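Local coordinates for protein monoacylglycerol lipase (Palaeococcus ferrophilus, PDB 6QE2) that probably hydrolyses monoacylglycerols to a free fatty acid and glycerol, as an archaeal serine hydrolase of the alpha/beta-hydrolase fold, at residues V195-T206 with T224-I235. Sequence-based numbering, arbitrary orientation.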
loop_
_atom_site.group_PDB
_atom_site.type_symbol
_atom_site.label_atom_id
_atom_site.label_comp_id
_atom_site.label_asym_id
_atom_site.label_seq_id
_atom_site.Cartn_x
_atom_site.Cartn_y
_atom_site.Cartn_z
ATOM N N VAL A 195 6.412 -7.444 -11.182
ATOM C CA VAL A 195 6.487 -6.784 -9.880
ATOM C C VAL A 195 7.448 -5.605 -9.953
ATOM O O VAL A 195 8.542 -5.717 -10.519
ATOM C CB VAL A 195 6.944 -7.765 -8.775
ATOM C CG1 VAL A 195 7.207 -7.016 -7.459
ATOM C CG2 VAL A 195 5.937 -8.878 -8.588
ATOM N N LEU A 196 7.049 -4.481 -9.357
ATOM C CA LEU A 196 7.939 -3.349 -9.113
ATOM C C LEU A 196 7.841 -2.970 -7.642
ATOM O O LEU A 196 6.743 -2.701 -7.141
ATOM C CB LEU A 196 7.579 -2.152 -10.001
ATOM C CG LEU A 196 8.289 -0.829 -9.702
ATOM C CD1 LEU A 196 9.811 -0.944 -9.899
ATOM C CD2 LEU A 196 7.709 0.297 -10.561
ATOM N N LEU A 197 8.978 -2.965 -6.948
ATOM C CA LEU A 197 9.062 -2.522 -5.564
ATOM C C LEU A 197 9.861 -1.227 -5.502
ATOM O O LEU A 197 10.922 -1.119 -6.123
ATOM C CB LEU A 197 9.742 -3.595 -4.703
ATOM C CG LEU A 197 9.145 -4.999 -4.803
ATOM C CD1 LEU A 197 10.008 -5.982 -4.026
ATOM C CD2 LEU A 197 7.721 -5.019 -4.261
ATOM N N LEU A 198 9.366 -0.254 -4.736
ATOM C CA LEU A 198 10.028 1.038 -4.580
ATOM C C LEU A 198 10.220 1.322 -3.097
ATOM O O LEU A 198 9.250 1.288 -2.332
ATOM C CB LEU A 198 9.216 2.171 -5.222
ATOM C CG LEU A 198 8.762 1.998 -6.667
ATOM C CD1 LEU A 198 7.253 1.912 -6.687
ATOM C CD2 LEU A 198 9.232 3.148 -7.535
ATOM N N VAL A 199 11.463 1.597 -2.686
ATOM C CA VAL A 199 11.772 1.824 -1.280
ATOM C C VAL A 199 12.694 3.025 -1.117
ATOM O O VAL A 199 13.498 3.343 -1.999
ATOM C CB VAL A 199 12.412 0.578 -0.623
ATOM C CG1 VAL A 199 11.438 -0.586 -0.633
ATOM C CG2 VAL A 199 13.701 0.205 -1.341
ATOM N N GLY A 200 12.549 3.707 0.015
ATOM C CA GLY A 200 13.511 4.713 0.450
ATOM C C GLY A 200 14.494 4.094 1.427
ATOM O O GLY A 200 14.100 3.369 2.341
ATOM N N THR A 201 15.789 4.395 1.237
ATOM C CA THR A 201 16.805 3.699 2.019
ATOM C C THR A 201 16.807 4.100 3.488
ATOM O O THR A 201 17.306 3.337 4.320
ATOM C CB THR A 201 18.209 3.941 1.450
ATOM O OG1 THR A 201 18.536 5.333 1.550
ATOM C CG2 THR A 201 18.296 3.495 0.000
ATOM N N ALA A 202 16.254 5.263 3.830
ATOM C CA ALA A 202 16.232 5.727 5.210
ATOM C C ALA A 202 14.895 5.470 5.886
ATOM O O ALA A 202 14.646 5.999 6.976
ATOM C CB ALA A 202 16.570 7.218 5.268
ATOM N N ASP A 203 14.046 4.653 5.271
ATOM C CA ASP A 203 12.732 4.335 5.811
ATOM C C ASP A 203 12.878 3.420 7.026
ATOM O O ASP A 203 13.412 2.313 6.912
ATOM C CB ASP A 203 11.910 3.664 4.710
ATOM C CG ASP A 203 10.472 3.394 5.098
ATOM O OD1 ASP A 203 10.075 3.627 6.259
ATOM O OD2 ASP A 203 9.726 2.942 4.204
ATOM N N ILE A 204 12.432 3.885 8.192
ATOM C CA ILE A 204 12.368 3.032 9.377
ATOM C C ILE A 204 10.945 2.627 9.734
ATOM O O ILE A 204 10.761 1.819 10.659
ATOM C CB ILE A 204 13.076 3.670 10.592
ATOM C CG1 ILE A 204 12.542 5.064 10.897
ATOM C CG2 ILE A 204 14.579 3.732 10.352
ATOM C CD1 ILE A 204 13.335 5.748 11.998
ATOM N N ILE A 205 9.935 3.161 9.050
ATOM C CA ILE A 205 8.572 2.706 9.293
ATOM C C ILE A 205 8.368 1.325 8.681
ATOM O O ILE A 205 7.790 0.428 9.307
ATOM C CB ILE A 205 7.568 3.730 8.727
ATOM C CG1 ILE A 205 7.666 5.049 9.495
ATOM C CG2 ILE A 205 6.154 3.176 8.790
ATOM C CD1 ILE A 205 6.904 6.183 8.870
ATOM N N THR A 206 8.833 1.135 7.445
ATOM C CA THR A 206 8.884 -0.172 6.790
ATOM C C THR A 206 10.317 -0.341 6.303
ATOM O O THR A 206 10.670 0.129 5.215
ATOM C CB THR A 206 7.883 -0.272 5.635
ATOM O OG1 THR A 206 8.064 0.836 4.748
ATOM C CG2 THR A 206 6.445 -0.259 6.144
ATOM N N THR A 224 11.486 -6.066 -10.398
ATOM C CA THR A 224 12.338 -4.889 -10.316
ATOM C C THR A 224 12.234 -4.294 -8.921
ATOM O O THR A 224 11.144 -4.229 -8.351
ATOM C CB THR A 224 11.934 -3.842 -11.369
ATOM O OG1 THR A 224 12.027 -4.418 -12.677
ATOM C CG2 THR A 224 12.825 -2.610 -11.299
ATOM N N ILE A 225 13.372 -3.892 -8.353
ATOM C CA ILE A 225 13.381 -3.140 -7.105
ATOM C C ILE A 225 14.174 -1.859 -7.319
ATOM O O ILE A 225 15.275 -1.888 -7.882
ATOM C CB ILE A 225 13.940 -3.970 -5.933
ATOM C CG1 ILE A 225 13.939 -3.138 -4.650
ATOM C CG2 ILE A 225 15.343 -4.507 -6.251
ATOM C CD1 ILE A 225 14.135 -3.966 -3.390
ATOM N N MET A 226 13.590 -0.730 -6.926
ATOM C CA MET A 226 14.214 0.576 -7.067
ATOM C C MET A 226 14.372 1.223 -5.703
ATOM O O MET A 226 13.391 1.366 -4.967
ATOM C CB MET A 226 13.391 1.486 -7.977
ATOM C CG MET A 226 13.214 0.939 -9.368
ATOM S SD MET A 226 12.335 2.129 -10.384
ATOM C CE MET A 226 13.539 3.451 -10.441
ATOM N N GLU A 227 15.595 1.634 -5.383
ATOM C CA GLU A 227 15.885 2.299 -4.125
ATOM C C GLU A 227 16.105 3.788 -4.356
ATOM O O GLU A 227 16.657 4.205 -5.378
ATOM C CB GLU A 227 17.123 1.684 -3.462
ATOM C CG GLU A 227 17.022 0.178 -3.323
ATOM C CD GLU A 227 17.871 -0.361 -2.199
ATOM O OE1 GLU A 227 18.429 0.458 -1.442
ATOM O OE2 GLU A 227 17.989 -1.597 -2.086
ATOM N N PHE A 228 15.684 4.586 -3.385
ATOM C CA PHE A 228 15.800 6.040 -3.449
ATOM C C PHE A 228 16.624 6.476 -2.243
ATOM O O PHE A 228 16.115 6.553 -1.119
ATOM C CB PHE A 228 14.425 6.686 -3.500
ATOM C CG PHE A 228 13.648 6.313 -4.731
ATOM C CD1 PHE A 228 12.944 5.119 -4.786
ATOM C CD2 PHE A 228 13.662 7.133 -5.849
ATOM C CE1 PHE A 228 12.254 4.756 -5.926
ATOM C CE2 PHE A 228 12.968 6.780 -6.989
ATOM C CZ PHE A 228 12.261 5.591 -7.026
ATOM N N LYS A 229 17.901 6.756 -2.491
ATOM C CA LYS A 229 18.867 6.948 -1.419
ATOM C C LYS A 229 18.493 8.140 -0.548
ATOM O O LYS A 229 18.346 9.264 -1.039
ATOM C CB LYS A 229 20.258 7.139 -2.015
ATOM C CG LYS A 229 21.354 7.328 -0.975
ATOM C CD LYS A 229 22.705 7.501 -1.644
ATOM C CE LYS A 229 23.804 7.692 -0.610
ATOM N NZ LYS A 229 23.872 6.539 0.327
ATOM N N GLY A 230 18.326 7.886 0.747
ATOM C CA GLY A 230 18.025 8.914 1.713
ATOM C C GLY A 230 16.554 9.171 1.958
ATOM O O GLY A 230 16.214 9.803 2.962
ATOM N N ALA A 231 15.671 8.698 1.082
ATOM C CA ALA A 231 14.253 8.978 1.243
ATOM C C ALA A 231 13.690 8.249 2.457
ATOM O O ALA A 231 14.182 7.192 2.861
ATOM C CB ALA A 231 13.478 8.581 -0.016
ATOM N N TYR A 232 12.651 8.837 3.043
ATOM C CA TYR A 232 11.943 8.253 4.172
ATOM C C TYR A 232 10.841 7.323 3.650
ATOM O O TYR A 232 10.915 6.803 2.531
ATOM C CB TYR A 232 11.371 9.361 5.064
ATOM C CG TYR A 232 12.399 10.118 5.883
ATOM C CD1 TYR A 232 13.750 9.817 5.799
ATOM C CD2 TYR A 232 12.005 11.132 6.748
ATOM C CE1 TYR A 232 14.683 10.515 6.549
ATOM C CE2 TYR A 232 12.931 11.829 7.504
ATOM C CZ TYR A 232 14.264 11.520 7.400
ATOM O OH TYR A 232 15.187 12.216 8.155
ATOM N N HIS A 233 9.807 7.103 4.471
ATOM C CA HIS A 233 8.746 6.148 4.154
ATOM C C HIS A 233 7.918 6.596 2.954
ATOM O O HIS A 233 7.564 5.778 2.096
ATOM C CB HIS A 233 7.862 5.965 5.384
ATOM C CG HIS A 233 6.754 4.972 5.210
ATOM N ND1 HIS A 233 6.981 3.640 4.936
ATOM C CD2 HIS A 233 5.409 5.114 5.300
ATOM C CE1 HIS A 233 5.823 3.006 4.857
ATOM N NE2 HIS A 233 4.854 3.879 5.068
ATOM N N GLU A 234 7.586 7.880 2.884
ATOM C CA GLU A 234 6.826 8.426 1.762
ATOM C C GLU A 234 7.802 9.100 0.808
ATOM O O GLU A 234 8.384 10.140 1.135
ATOM C CB GLU A 234 5.760 9.402 2.244
ATOM C CG GLU A 234 4.642 8.719 2.992
ATOM C CD GLU A 234 3.536 9.661 3.405
ATOM O OE1 GLU A 234 3.612 10.862 3.069
ATOM O OE2 GLU A 234 2.591 9.197 4.072
ATOM N N ILE A 235 7.994 8.493 -0.364
ATOM C CA ILE A 235 8.845 9.089 -1.389
ATOM C C ILE A 235 8.077 10.087 -2.246
ATOM O O ILE A 235 8.711 10.901 -2.938
ATOM C CB ILE A 235 9.480 7.981 -2.254
ATOM C CG1 ILE A 235 10.012 6.856 -1.363
ATOM C CG2 ILE A 235 10.638 8.520 -3.091
ATOM C CD1 ILE A 235 10.368 5.591 -2.111
HETATM O O HOH W 1 9.462 -5.567 -13.101
#
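L197 and I225 sit side by side on parallel strands 195-200 and 224-228 (part of strand 223-228), whose axes approach to 4.7 Å at 15°; L197 N to T224 O (2.9 Å) and M226 N to L197 O (2.8 Å) are rungs of a ladder running from T224 N–V195 O to T201 N–F228 O. Beyond it, type II turn F228-A231 docks on type I turn G200-D203: T201 OG1 accepts G230 N at 2.7 Å, almost straight (178°). L198 CD2 meets the F228 ring edge, 3.8 Å from CE1. D203 CG, anti to the backbone N (chi1 -175°), carries the carboxylate to H233, whose ND1 donates in its ring plane to the syn side of D203 OD2 (2.9 Å); T206 OG1 donates to that oxygen from the carboxylate's opposite face (2.7 Å). T206 N donates to D203 OD1, an Asx motif, and I205 CG2 makes a CH-pi contact 3.8 Å above the H233 ring centre. With an alanine at D203, H233 ND1 and T206 OG1 are likely to lose this acceptor, leaving the imidazole freer to turn. H233 NE2 is hydrogen-bonded to S87 OG, consistent with a Ser-His-Asp triad. Helix 209-217 completes a beta-alpha-beta unit, packing on V199 and I225; helix 242-256 packs on the opposite face, with L196, L198 and M226; strand 106-110 flanks 195-200, and 223-228 is the edge strand.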